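Local atomic coordinates of MutT/nudix family protein (PDB entry 4HFQ), a protein that probably hydrolyses UDP-linked precursors of peptidoglycan biosynthesis as a UDP-X diphosphatase of the Nudix family. Residues A56-P61 and L138-Y143; C83-Q88 and E116-K121; N109-I114 and A122-L127; A129-N134 and I187-Q192. All coordinates share one frame; numbering follows the deposited sequence.

Contact 1: A56-P61 and L138-Y143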
loop_
_atom_site.group_PDB
_atom_site.type_symbol
_atom_site.label_atom_id
_atom_site.label_comp_id
_atom_site.label_asym_id
_atom_site.label_seq_id
_atom_site.Cartn_x
_atom_site.Cartn_y
_atom_site.Cartn_z
ATOM N N ALA A 56 21.408 1.919 5.262
ATOM C CA ALA A 56 20.878 1.062 6.320
ATOM C C ALA A 56 19.389 1.330 6.574
ATOM O O ALA A 56 18.640 0.398 6.870
ATOM C CB ALA A 56 21.687 1.232 7.606
ATOM N N GLU A 57 18.976 2.597 6.479
ATOM C CA GLU A 57 17.564 2.984 6.665
ATOM C C GLU A 57 16.665 2.380 5.582
ATOM O O GLU A 57 15.548 1.943 5.879
ATOM C CB GLU A 57 17.403 4.514 6.762
ATOM C CG GLU A 57 17.860 5.086 8.102
ATOM C CD GLU A 57 17.671 6.583 8.236
ATOM O OE1 GLU A 57 17.428 7.273 7.219
ATOM O OE2 GLU A 57 17.773 7.077 9.381
ATOM N N VAL A 58 17.147 2.342 4.338
ATOM C CA VAL A 58 16.396 1.690 3.254
ATOM C C VAL A 58 16.306 0.182 3.470
ATOM O O VAL A 58 15.256 -0.425 3.270
ATOM C CB VAL A 58 16.984 2.009 1.850
ATOM C CG1 VAL A 58 16.332 1.160 0.767
ATOM C CG2 VAL A 58 16.801 3.479 1.515
ATOM N N LEU A 59 17.413 -0.422 3.883
ATOM C CA LEU A 59 17.466 -1.876 3.971
ATOM C C LEU A 59 16.919 -2.454 5.277
ATOM O O LEU A 59 16.641 -3.656 5.348
ATOM C CB LEU A 59 18.900 -2.365 3.722
ATOM C CG LEU A 59 19.517 -1.969 2.380
ATOM C CD1 LEU A 59 21.019 -2.180 2.456
ATOM C CD2 LEU A 59 18.906 -2.713 1.189
ATOM N N LYS A 60 16.777 -1.621 6.305
ATOM C CA LYS A 60 16.237 -2.075 7.582
ATOM C C LYS A 60 14.867 -2.690 7.335
ATOM O O LYS A 60 13.986 -2.032 6.778
ATOM C CB LYS A 60 16.120 -0.929 8.585
ATOM C CG LYS A 60 15.578 -1.377 9.934
ATOM C CD LYS A 60 15.039 -0.212 10.747
ATOM C CE LYS A 60 14.226 -0.720 11.931
ATOM N NZ LYS A 60 13.958 0.366 12.914
ATOM N N PRO A 61 14.674 -3.960 7.739
ATOM C CA PRO A 61 13.359 -4.552 7.555
ATOM C C PRO A 61 12.350 -3.881 8.467
ATOM O O PRO A 61 12.542 -3.781 9.684
ATOM C CB PRO A 61 13.572 -6.020 7.951
ATOM C CG PRO A 61 15.022 -6.242 7.734
ATOM C CD PRO A 61 15.663 -4.961 8.169
ATOM N N LEU A 138 7.279 9.089 -6.114
ATOM C CA LEU A 138 8.018 7.858 -5.951
ATOM C C LEU A 138 9.132 8.010 -4.924
ATOM O O LEU A 138 9.854 9.023 -4.889
ATOM C CB LEU A 138 8.585 7.408 -7.290
ATOM C CG LEU A 138 9.386 6.093 -7.265
ATOM C CD1 LEU A 138 8.539 4.886 -6.881
ATOM C CD2 LEU A 138 10.041 5.869 -8.625
ATOM N N GLN A 139 9.269 7.006 -4.068
ATOM C CA GLN A 139 10.257 7.019 -2.995
ATOM C C GLN A 139 10.550 5.572 -2.577
ATOM O O GLN A 139 9.891 4.635 -3.059
ATOM C CB GLN A 139 9.795 7.902 -1.830
ATOM C CG GLN A 139 8.387 7.558 -1.352
ATOM C CD GLN A 139 7.844 8.593 -0.404
ATOM O OE1 GLN A 139 8.135 8.575 0.779
ATOM N NE2 GLN A 139 7.040 9.519 -0.943
ATOM N N SER A 140 11.514 5.389 -1.678
ATOM C CA SER A 140 11.999 4.033 -1.379
ATOM C C SER A 140 10.868 3.115 -0.917
ATOM O O SER A 140 10.816 1.942 -1.337
ATOM C CB SER A 140 13.141 4.069 -0.374
ATOM O OG SER A 140 12.767 4.696 0.823
ATOM N N LYS A 141 9.954 3.642 -0.098
ATOM C CA LYS A 141 8.794 2.868 0.322
ATOM C C LYS A 141 7.580 3.283 -0.466
ATOM O O LYS A 141 7.378 4.467 -0.745
ATOM C CB LYS A 141 8.496 3.041 1.815
ATOM C CG LYS A 141 9.555 2.480 2.764
ATOM C CD LYS A 141 9.703 0.969 2.634
ATOM C CE LYS A 141 10.589 0.347 3.716
ATOM N NZ LYS A 141 12.041 0.690 3.567
ATOM N N GLN A 142 6.733 2.304 -0.783
ATOM C CA GLN A 142 5.406 2.579 -1.331
ATOM C C GLN A 142 4.399 2.780 -0.209
ATOM O O GLN A 142 4.309 1.951 0.695
ATOM C CB GLN A 142 4.973 1.429 -2.227
ATOM C CG GLN A 142 3.635 1.675 -2.911
ATOM C CD GLN A 142 3.233 0.553 -3.822
ATOM O OE1 GLN A 142 3.574 -0.599 -3.552
ATOM N NE2 GLN A 142 2.525 0.864 -4.911
ATOM N N TYR A 143 3.640 3.877 -0.277
ATOM C CA TYR A 143 2.558 4.167 0.652
ATOM C C TYR A 143 1.217 4.214 -0.046
ATOM O O TYR A 143 1.105 4.626 -1.202
ATOM C CB TYR A 143 2.759 5.528 1.337
ATOM C CG TYR A 143 3.919 5.577 2.297
ATOM C CD1 TYR A 143 5.217 5.798 1.848
ATOM C CD2 TYR A 143 3.720 5.433 3.667
ATOM C CE1 TYR A 143 6.287 5.836 2.740
ATOM C CE2 TYR A 143 4.779 5.482 4.567
ATOM C CZ TYR A 143 6.060 5.688 4.092
ATOM O OH TYR A 143 7.107 5.717 5.004
HETATM O O HOH W 1 13.235 0.300 5.918
#
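The flat groups that K141 meets are peptide units rather than rings: its ammonium group turns to the carbonyl oxygens at and just after the end of helix 52-59, approaching V58 O to 3.4 Å from NZ. The clearer link runs through water 1. K141 NZ donates to this water across 2.7 Å, and the water in turn lies 2.8 Å from E57 O and 2.6 Å from K60 O, bonding to both, although other acceptors compete for its protons. K60 N still closes a helical turn on A56 O, but the usual helical donor to E57 O would be the N of P61, which as a proline has no N-H to offer, and K60 leaves helical geometry. A lysine suits such a place, since its positive charge probably gains from the partial negative charge of the helix end. Bends at chi2 (-63°) and chi4 (-70°) swing the chain out of its extended course and bring NZ round to the carbonyls. Beside it, V58 CG2 rests against S140 CB at 4.2 Å, a small apolar touch; the hydroxyl of S140 itself bonds to P61 O of the second subunit. Likewise, the carboxylate of E57 is held by T62 of the second subunit. Helix 52-59 leans through V58 and L59 on L44 of helix 27-47, while residues 138-143 link helix 133-136 to strand 143-153 and pass K141 over L69 of strand 69-78, so that the contact joins the N-terminal helices to the Nudix sheet beside the second subunit.

Contact 2: C83-Q88 and E116-K121. With SO4 (sulfate ion), chain G.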
loop_
_atom_site.group_PDB
_atom_site.type_symbol
_atom_site.label_atom_id
_atom_site.label_comp_id
_atom_site.label_asym_id
_atom_site.label_seq_id
_atom_site.Cartn_x
_atom_site.Cartn_y
_atom_site.Cartn_z
ATOM N N CYS A 83 -5.346 24.275 4.713
ATOM C CA CYS A 83 -4.379 24.264 5.810
ATOM C C CYS A 83 -3.113 23.506 5.415
ATOM O O CYS A 83 -3.191 22.342 4.994
ATOM C CB CYS A 83 -4.991 23.607 7.039
ATOM S SG CYS A 83 -3.848 23.527 8.432
ATOM N N LEU A 84 -1.960 24.149 5.520
ATOM C CA LEU A 84 -0.677 23.482 5.337
ATOM C C LEU A 84 0.220 23.761 6.523
ATOM O O LEU A 84 0.111 24.807 7.190
ATOM C CB LEU A 84 0.029 23.911 4.041
ATOM C CG LEU A 84 -0.684 23.630 2.730
ATOM C CD1 LEU A 84 0.012 24.283 1.553
ATOM C CD2 LEU A 84 -0.845 22.136 2.454
ATOM N N VAL A 85 1.075 22.795 6.839
ATOM C CA VAL A 85 2.043 22.943 7.915
ATOM C C VAL A 85 3.458 22.810 7.408
ATOM O O VAL A 85 3.717 22.153 6.403
ATOM C CB VAL A 85 1.786 21.953 9.091
ATOM C CG1 VAL A 85 0.491 22.313 9.798
ATOM C CG2 VAL A 85 1.766 20.495 8.620
ATOM N N ARG A 86 4.382 23.472 8.104
ATOM C CA ARG A 86 5.805 23.393 7.777
ATOM C C ARG A 86 6.547 22.812 8.964
ATOM O O ARG A 86 6.445 23.325 10.077
ATOM C CB ARG A 86 6.359 24.781 7.383
ATOM C CG ARG A 86 7.839 24.779 7.016
ATOM C CD ARG A 86 8.315 26.137 6.500
ATOM N NE ARG A 86 8.262 27.196 7.513
ATOM C CZ ARG A 86 9.194 27.409 8.438
ATOM N NH1 ARG A 86 10.266 26.623 8.535
ATOM N NH2 ARG A 86 9.051 28.406 9.298
ATOM N N GLY A 87 7.263 21.710 8.724
ATOM C CA GLY A 87 7.999 21.049 9.802
ATOM C C GLY A 87 9.197 21.846 10.285
ATOM O O GLY A 87 9.806 22.597 9.513
ATOM N N GLN A 88 9.555 21.666 11.548
ATOM C CA GLN A 88 10.837 22.193 12.043
ATOM C C GLN A 88 11.992 21.663 11.203
ATOM O O GLN A 88 12.009 20.490 10.813
ATOM C CB GLN A 88 11.059 21.848 13.526
ATOM C CG GLN A 88 10.035 22.444 14.488
ATOM C CD GLN A 88 10.207 23.938 14.793
ATOM O OE1 GLN A 88 9.464 24.491 15.605
ATOM N NE2 GLN A 88 11.164 24.597 14.143
ATOM N N GLU A 116 -1.726 16.720 17.334
ATOM C CA GLU A 116 -0.312 16.840 17.677
ATOM C C GLU A 116 0.387 17.927 16.885
ATOM O O GLU A 116 1.237 18.645 17.421
ATOM C CB GLU A 116 0.407 15.496 17.486
ATOM C CG GLU A 116 -0.004 14.444 18.501
ATOM C CD GLU A 116 0.557 13.059 18.218
ATOM O OE1 GLU A 116 0.999 12.776 17.087
ATOM O OE2 GLU A 116 0.545 12.243 19.156
ATOM N N GLU A 117 0.022 18.073 15.619
ATOM C CA GLU A 117 0.685 19.001 14.721
ATOM C C GLU A 117 0.044 20.388 14.740
ATOM O O GLU A 117 0.760 21.396 14.773
ATOM C CB GLU A 117 0.663 18.444 13.292
ATOM C CG GLU A 117 1.575 17.241 13.128
ATOM C CD GLU A 117 1.381 16.503 11.830
ATOM O OE1 GLU A 117 0.856 17.073 10.853
ATOM O OE2 GLU A 117 1.782 15.308 11.816
ATOM N N THR A 118 -1.285 20.449 14.703
ATOM C CA THR A 118 -1.965 21.740 14.539
ATOM C C THR A 118 -2.436 22.357 15.851
ATOM O O THR A 118 -2.706 23.569 15.888
ATOM C CB THR A 118 -3.191 21.660 13.627
ATOM O OG1 THR A 118 -4.246 20.986 14.311
ATOM C CG2 THR A 118 -2.884 20.936 12.304
ATOM N N GLY A 119 -2.577 21.543 16.893
ATOM C CA GLY A 119 -3.077 22.004 18.190
ATOM C C GLY A 119 -4.590 21.949 18.288
ATOM O O GLY A 119 -5.162 22.415 19.283
ATOM N N PHE A 120 -5.247 21.399 17.269
ATOM C CA PHE A 120 -6.710 21.361 17.232
ATOM C C PHE A 120 -7.324 19.972 17.299
ATOM O O PHE A 120 -6.812 19.014 16.700
ATOM C CB PHE A 120 -7.218 22.034 15.970
ATOM C CG PHE A 120 -7.082 23.528 15.988
ATOM C CD1 PHE A 120 -5.894 24.133 15.610
ATOM C CD2 PHE A 120 -8.149 24.326 16.383
ATOM C CE1 PHE A 120 -5.762 25.512 15.632
ATOM C CE2 PHE A 120 -8.025 25.714 16.405
ATOM C CZ PHE A 120 -6.831 26.301 16.025
ATOM N N LYS A 121 -8.427 19.871 18.033
ATOM C CA LYS A 121 -9.334 18.732 17.909
ATOM C C LYS A 121 -9.975 18.853 16.538
ATOM O O LYS A 121 -10.001 19.941 15.955
ATOM C CB LYS A 121 -10.419 18.786 18.981
ATOM C CG LYS A 121 -9.901 18.881 20.410
ATOM C CD LYS A 121 -9.430 17.545 20.951
ATOM C CE LYS A 121 -9.590 17.530 22.462
ATOM N NZ LYS A 121 -8.814 16.425 23.085
HETATM S S SO4 G . 12.410 28.587 10.858
HETATM O O1 SO4 G . 13.381 27.888 11.704
HETATM O O2 SO4 G . 12.582 28.063 9.482
HETATM O O3 SO4 G . 11.019 28.410 11.353
HETATM O O4 SO4 G . 12.781 30.007 10.987
#
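V85 and E117 meet with their side chains at about a right angle, the methyl CG2 of the valine coming within 4.2 Å of the carboxylate oxygen OE1 of the glutamate. This is a van der Waals touch; the polar partner of OE1 is the backbone N of G97. Beyond CG the glutamate chain is extended (chi2 169°), which carries its carboxylate away from the helix, alongside V85 CG2, to G97 N. The other methyl of V85, CG1, faces T118 CG2 at 4.4 Å. A branched, apolar valine thus presents one methyl to E117 and the other to T118, and threonine answers with a methyl on one side and a hydroxyl on the other. T118 OG1 accepts from F120 N at 3.1 Å, with an N-H...O angle of 149°, closing an ST turn, and also bonds to I114 O. G119, with positive phi, lets the chain turn from helix into strand. One residue beyond V85, R86 bends at chi3 (65°) and grips a sulfate ion, probably from the crystallisation liquor: NH2 reaches O3 at 2.8 Å in an almost straight bond, near the guanidinium plane, while NH1 reaches O2 at 2.9 Å. Residues E116-F120 read E-E-x-G-F, the closing sequence of the Nudix box, whose glutamates commonly bind divalent metal ions in relatives. E117 and E162 lie close together, consistent with that metal site, and strand 81-87 underlies the end of the loop-helix-loop motif.

Contact 3: N109-I114 and A122-L127. With SO4 (sulfate ion), chain H.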
loop_
_atom_site.group_PDB
_atom_site.type_symbol
_atom_site.label_atom_id
_atom_site.label_comp_id
_atom_site.label_asym_id
_atom_site.label_seq_id
_atom_site.Cartn_x
_atom_site.Cartn_y
_atom_site.Cartn_z
ATOM N N ASN A 109 -5.868 7.707 13.580
ATOM C CA ASN A 109 -4.531 8.163 13.231
ATOM C C ASN A 109 -4.525 9.595 12.717
ATOM O O ASN A 109 -3.713 10.400 13.170
ATOM C CB ASN A 109 -3.907 7.218 12.200
ATOM C CG ASN A 109 -3.014 6.174 12.835
ATOM O OD1 ASN A 109 -2.082 6.515 13.539
ATOM N ND2 ASN A 109 -3.287 4.890 12.573
ATOM N N ILE A 110 -5.443 9.945 11.815
ATOM C CA ILE A 110 -5.411 11.310 11.292
ATOM C C ILE A 110 -5.824 12.316 12.364
ATOM O O ILE A 110 -5.243 13.389 12.433
ATOM C CB ILE A 110 -6.167 11.508 9.945
ATOM C CG1 ILE A 110 -5.785 12.856 9.311
ATOM C CG2 ILE A 110 -7.685 11.419 10.104
ATOM C CD1 ILE A 110 -4.290 13.104 9.176
ATOM N N LEU A 111 -6.789 11.965 13.212
ATOM C CA LEU A 111 -7.184 12.888 14.277
ATOM C C LEU A 111 -6.048 13.118 15.267
ATOM O O LEU A 111 -5.845 14.258 15.725
ATOM C CB LEU A 111 -8.433 12.390 15.000
ATOM C CG LEU A 111 -9.659 12.393 14.085
ATOM C CD1 LEU A 111 -10.863 11.791 14.802
ATOM C CD2 LEU A 111 -9.973 13.797 13.569
ATOM N N LYS A 112 -5.322 12.062 15.608
ATOM C CA LYS A 112 -4.183 12.163 16.514
ATOM C C LYS A 112 -3.128 13.094 15.916
ATOM O O LYS A 112 -2.639 14.019 16.592
ATOM C CB LYS A 112 -3.603 10.769 16.800
ATOM C CG LYS A 112 -2.348 10.763 17.666
ATOM C CD LYS A 112 -1.918 9.328 17.951
ATOM C CE LYS A 112 -0.757 9.253 18.929
ATOM N NZ LYS A 112 0.509 9.600 18.247
ATOM N N GLU A 113 -2.809 12.904 14.643
ATOM C CA GLU A 113 -1.784 13.711 13.994
ATOM C C GLU A 113 -2.227 15.153 13.812
ATOM O O GLU A 113 -1.429 16.066 14.036
ATOM C CB GLU A 113 -1.285 13.045 12.716
ATOM C CG GLU A 113 -0.691 11.703 13.114
ATOM C CD GLU A 113 -0.230 10.833 11.980
ATOM O OE1 GLU A 113 -0.203 11.300 10.838
ATOM O OE2 GLU A 113 0.116 9.663 12.250
ATOM N N ILE A 114 -3.495 15.383 13.484
ATOM C CA ILE A 114 -4.008 16.764 13.450
ATOM C C ILE A 114 -3.808 17.445 14.817
ATOM O O ILE A 114 -3.317 18.580 14.894
ATOM C CB ILE A 114 -5.485 16.814 13.072
ATOM C CG1 ILE A 114 -5.691 16.423 11.601
ATOM C CG2 ILE A 114 -6.048 18.228 13.319
ATOM C CD1 ILE A 114 -7.141 16.101 11.299
ATOM N N ALA A 122 -10.470 17.743 16.000
ATOM C CA ALA A 122 -11.044 17.764 14.664
ATOM C C ALA A 122 -12.090 16.679 14.487
ATOM O O ALA A 122 -12.257 15.825 15.351
ATOM C CB ALA A 122 -9.944 17.589 13.612
ATOM N N LYS A 123 -12.783 16.737 13.353
ATOM C CA LYS A 123 -13.775 15.764 12.932
ATOM C C LYS A 123 -13.330 15.283 11.552
ATOM O O LYS A 123 -12.883 16.097 10.746
ATOM C CB LYS A 123 -15.143 16.449 12.825
ATOM C CG LYS A 123 -16.207 15.673 12.070
ATOM C CD LYS A 123 -17.488 16.482 11.933
ATOM C CE LYS A 123 -18.384 15.909 10.845
ATOM N NZ LYS A 123 -18.611 14.447 10.997
ATOM N N VAL A 124 -13.428 13.976 11.302
ATOM C CA VAL A 124 -13.285 13.427 9.945
ATOM C C VAL A 124 -14.647 13.455 9.281
ATOM O O VAL A 124 -15.604 12.861 9.779
ATOM C CB VAL A 124 -12.734 11.982 9.938
ATOM C CG1 VAL A 124 -12.772 11.399 8.523
ATOM C CG2 VAL A 124 -11.333 11.963 10.533
ATOM N N GLU A 125 -14.716 14.138 8.143
ATOM C CA GLU A 125 -15.953 14.251 7.381
ATOM C C GLU A 125 -16.090 13.204 6.274
ATOM O O GLU A 125 -17.177 12.680 6.060
ATOM C CB GLU A 125 -16.095 15.667 6.808
ATOM C CG GLU A 125 -16.118 16.741 7.894
ATOM C CD GLU A 125 -16.147 18.165 7.349
ATOM O OE1 GLU A 125 -15.258 18.533 6.548
ATOM O OE2 GLU A 125 -17.045 18.945 7.765
ATOM N N ARG A 126 -15.000 12.912 5.560
ATOM C CA ARG A 126 -15.044 11.910 4.487
ATOM C C ARG A 126 -13.630 11.577 4.057
ATOM O O ARG A 126 -12.685 12.289 4.390
ATOM C CB ARG A 126 -15.872 12.405 3.285
ATOM C CG ARG A 126 -15.271 13.617 2.589
ATOM C CD ARG A 126 -16.122 14.115 1.421
ATOM N NE ARG A 126 -16.039 13.222 0.266
ATOM C CZ ARG A 126 -16.098 13.622 -1.006
ATOM N NH1 ARG A 126 -16.200 14.912 -1.305
ATOM N NH2 ARG A 126 -16.027 12.724 -1.974
ATOM N N LEU A 127 -13.495 10.487 3.317
ATOM C CA LEU A 127 -12.238 10.157 2.662
ATOM C C LEU A 127 -12.289 10.746 1.253
ATOM O O LEU A 127 -13.217 10.435 0.487
ATOM C CB LEU A 127 -12.046 8.639 2.616
ATOM C CG LEU A 127 -10.813 8.090 1.888
ATOM C CD1 LEU A 127 -9.539 8.565 2.561
ATOM C CD2 LEU A 127 -10.888 6.570 1.887
HETATM S S SO4 H . 1.559 6.769 20.961
HETATM O O1 SO4 H . 2.825 6.041 21.191
HETATM O O2 SO4 H . 1.834 8.231 20.923
HETATM O O3 SO4 H . 1.003 6.333 19.664
HETATM O O4 SO4 H . 0.619 6.492 22.061
#
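L111 lays its CD2 methyl over the start of strand 120-132, 3.5 Å from A122 O and 3.8 Å from A122 CB, and also touches V124. Its CG stands anti to the carbonyl carbon (chi1 -66°), and chi2 puts CD1 anti to CA, which leaves the other branch, CD2, turned toward A122 and V124. The small A122 lets this happen: a single methyl is enough to fill the gap between L111 CD2 and I114 CD1, the latter 3.9 Å from A122 CB. One turn back, I110 meets V124, the two CG2 methyls 3.7 Å apart and the side chains crossing obliquely. V124 suits its place because the same CG2 serves two partners, touching L111 CD2 at 3.8 Å as well. The side-chain contacts are all apolar, though L111 CD2 also lies against backbone atoms of A122; the leucine is towards the outside and the two isoleucines are buried. Helix 109-114 and strand 122-127 run at 145° to one another, with 8.7 Å between their axes, the chain reversing between them through the turn at G119. Further along the strand, E125 and R126 both face G149 in a classic beta bulge. On another side of the helix, K112 makes a salt bridge with E116 and a weak bond to a sulfate ion, which Y104 also holds. Below the helix lies the sheet: I110 rests on V72 and A74 of strand 69-78 and on F148 of strand 143-153, and I114 on A74, C150 and L152, so that helix 106-118 covers these two strands while strand 120-132 borders it.

Contact 4: A129-N134 and I187-Q192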
loop_
_atom_site.group_PDB
_atom_site.type_symbol
_atom_site.label_atom_id
_atom_site.label_comp_id
_atom_site.label_asym_id
_atom_site.label_seq_id
_atom_site.Cartn_x
_atom_site.Cartn_y
_atom_site.Cartn_z
ATOM N N ALA A 129 -9.444 10.767 -1.015
ATOM C CA ALA A 129 -8.559 10.086 -1.954
ATOM C C ALA A 129 -7.775 9.034 -1.248
ATOM O O ALA A 129 -7.438 9.181 -0.061
ATOM C CB ALA A 129 -7.580 11.068 -2.588
ATOM N N VAL A 130 -7.416 7.995 -2.010
ATOM C CA VAL A 130 -6.318 7.104 -1.604
ATOM C C VAL A 130 -5.315 7.116 -2.756
ATOM O O VAL A 130 -5.588 6.574 -3.829
ATOM C CB VAL A 130 -6.775 5.657 -1.301
ATOM C CG1 VAL A 130 -5.591 4.839 -0.797
ATOM C CG2 VAL A 130 -7.882 5.645 -0.258
ATOM N N PHE A 131 -4.195 7.813 -2.548
ATOM C CA PHE A 131 -3.143 7.937 -3.562
ATOM C C PHE A 131 -2.063 6.865 -3.412
ATOM O O PHE A 131 -1.687 6.482 -2.296
ATOM C CB PHE A 131 -2.436 9.299 -3.457
ATOM C CG PHE A 131 -3.291 10.492 -3.787
ATOM C CD1 PHE A 131 -3.816 10.666 -5.056
ATOM C CD2 PHE A 131 -3.523 11.465 -2.826
ATOM C CE1 PHE A 131 -4.565 11.804 -5.366
ATOM C CE2 PHE A 131 -4.272 12.599 -3.127
ATOM C CZ PHE A 131 -4.792 12.761 -4.397
ATOM N N ASP A 132 -1.526 6.447 -4.551
ATOM C CA ASP A 132 -0.348 5.578 -4.605
ATOM C C ASP A 132 0.882 6.471 -4.707
ATOM O O ASP A 132 1.070 7.154 -5.736
ATOM C CB ASP A 132 -0.457 4.662 -5.831
ATOM C CG ASP A 132 0.722 3.720 -5.996
ATOM O OD1 ASP A 132 1.614 3.646 -5.129
ATOM O OD2 ASP A 132 0.722 3.057 -7.046
ATOM N N THR A 133 1.751 6.454 -3.694
ATOM C CA THR A 133 2.959 7.300 -3.789
ATOM C C THR A 133 3.879 6.908 -4.926
ATOM O O THR A 133 4.637 7.744 -5.432
ATOM C CB THR A 133 3.766 7.369 -2.485
ATOM O OG1 THR A 133 4.184 6.042 -2.116
ATOM C CG2 THR A 133 2.963 7.997 -1.366
ATOM N N ASN A 134 3.808 5.661 -5.374
ATOM C CA ASN A 134 4.637 5.275 -6.525
ATOM C C ASN A 134 4.248 6.036 -7.771
ATOM O O ASN A 134 5.093 6.244 -8.645
ATOM C CB ASN A 134 4.585 3.765 -6.787
ATOM C CG ASN A 134 5.569 2.986 -5.948
ATOM O OD1 ASN A 134 6.078 3.445 -4.936
ATOM N ND2 ASN A 134 5.819 1.741 -6.362
ATOM N N ILE A 187 -3.041 18.231 -4.677
ATOM C CA ILE A 187 -3.853 19.290 -4.072
ATOM C C ILE A 187 -4.957 19.732 -5.034
ATOM O O ILE A 187 -6.102 19.932 -4.633
ATOM C CB ILE A 187 -2.980 20.462 -3.592
ATOM C CG1 ILE A 187 -2.188 19.996 -2.359
ATOM C CG2 ILE A 187 -3.846 21.683 -3.261
ATOM C CD1 ILE A 187 -1.129 20.952 -1.871
ATOM N N GLU A 188 -4.619 19.847 -6.316
ATOM C CA GLU A 188 -5.617 20.245 -7.303
ATOM C C GLU A 188 -6.720 19.200 -7.480
ATOM O O GLU A 188 -7.903 19.554 -7.573
ATOM C CB GLU A 188 -4.940 20.627 -8.623
ATOM C CG GLU A 188 -4.175 21.948 -8.488
ATOM C CD GLU A 188 -3.354 22.345 -9.705
ATOM O OE1 GLU A 188 -3.121 21.504 -10.587
ATOM O OE2 GLU A 188 -2.930 23.527 -9.763
ATOM N N LEU A 189 -6.334 17.927 -7.523
ATOM C CA LEU A 189 -7.287 16.815 -7.562
ATOM C C LEU A 189 -8.207 16.836 -6.348
ATOM O O LEU A 189 -9.427 16.704 -6.466
ATOM C CB LEU A 189 -6.522 15.488 -7.568
ATOM C CG LEU A 189 -6.634 14.465 -8.700
ATOM C CD1 LEU A 189 -6.623 15.072 -10.089
ATOM C CD2 LEU A 189 -5.507 13.463 -8.557
ATOM N N LEU A 190 -7.602 16.985 -5.174
ATOM C CA LEU A 190 -8.344 17.026 -3.916
ATOM C C LEU A 190 -9.369 18.148 -3.868
ATOM O O LEU A 190 -10.468 17.947 -3.387
ATOM C CB LEU A 190 -7.388 17.135 -2.733
ATOM C CG LEU A 190 -6.587 15.857 -2.475
ATOM C CD1 LEU A 190 -5.414 16.214 -1.589
ATOM C CD2 LEU A 190 -7.500 14.817 -1.831
ATOM N N TRP A 191 -9.001 19.312 -4.410
ATOM C CA TRP A 191 -9.929 20.422 -4.472
ATOM C C TRP A 191 -11.145 20.091 -5.302
ATOM O O TRP A 191 -12.276 20.393 -4.908
ATOM C CB TRP A 191 -9.193 21.644 -5.010
ATOM C CG TRP A 191 -10.034 22.883 -5.148
ATOM C CD1 TRP A 191 -10.645 23.358 -6.298
ATOM C CD2 TRP A 191 -10.345 23.852 -4.110
ATOM N NE1 TRP A 191 -11.324 24.525 -6.038
ATOM C CE2 TRP A 191 -11.171 24.882 -4.744
ATOM C CE3 TRP A 191 -10.029 23.974 -2.761
ATOM C CZ2 TRP A 191 -11.651 25.973 -4.038
ATOM C CZ3 TRP A 191 -10.519 25.078 -2.060
ATOM C CH2 TRP A 191 -11.315 26.053 -2.686
ATOM N N GLN A 192 -10.930 19.423 -6.437
ATOM C CA GLN A 192 -12.041 19.010 -7.281
ATOM C C GLN A 192 -12.953 17.988 -6.591
ATOM O O GLN A 192 -14.181 18.066 -6.699
ATOM C CB GLN A 192 -11.532 18.486 -8.631
ATOM C CG GLN A 192 -10.810 19.542 -9.477
ATOM C CD GLN A 192 -11.662 20.770 -9.759
ATOM O OE1 GLN A 192 -11.184 21.917 -9.648
ATOM N NE2 GLN A 192 -12.916 20.549 -10.083
#
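Strand 129-132 and helix 187-192 run nearly antiparallel, their directions 158° apart and their axes 10.6 Å from each other, a spacing filled by F131 and two leucines. The phenylalanine ring points at the helix edge-on. L190 CG and L189 CD2 lie at its edge near the ring plane, 4.0 Å from CE2 and 3.7 Å from CE1, the latter in the conformer given, one of two modelled for that leucine. A129 CB sits over one ring face, 3.6 Å above the plane and offset toward the rim, and it also meets L190 CD2 at 3.8 Å. Alanine's single methyl fits on the ring face while L190, at the ring edge, touches both. F136 packs edge-to-face with F131, and Y201 also meets its ring, so the aromatic group is enclosed by hydrophobic neighbours. D132, the last residue of the strand, is the N-cap of helix 133-136: its OD1 takes the N-H of N134 at 3.0 Å from above the carboxylate plane. Helix 184-194 also lies on W75 through L190, whereas helix 106-118 lies on A74, the residue just before it in strand 69-78. Helices on opposite faces of a mixed sheet give the alpha/beta/alpha sandwich of the Nudix fold.

How the contacts relate
Contacts 2 and 3 are close neighbours, their centres 12 Å apart; they share helix 106-118 and strand 120-132 and touch where F120 O meets I114 CG2. Both fall within the span of chain between the two segments of contact 1, whose centre lies about 25 and 26 Å from theirs, across the chain's centre. Contact 4 follows contact 3 along strand 120-132, at 17 Å between centres, and brings in helix 184-194. Contacts 1 and 4 alternate in sequence and touch: Y143 N bonds to T133 OG1, and Q142 NE2 to D132 OD1. Contacts 2 to 4 thus lie within the Nudix domain and pack its helices against its sheet, whereas contact 1 attaches the N-terminal helices to it near the second subunit.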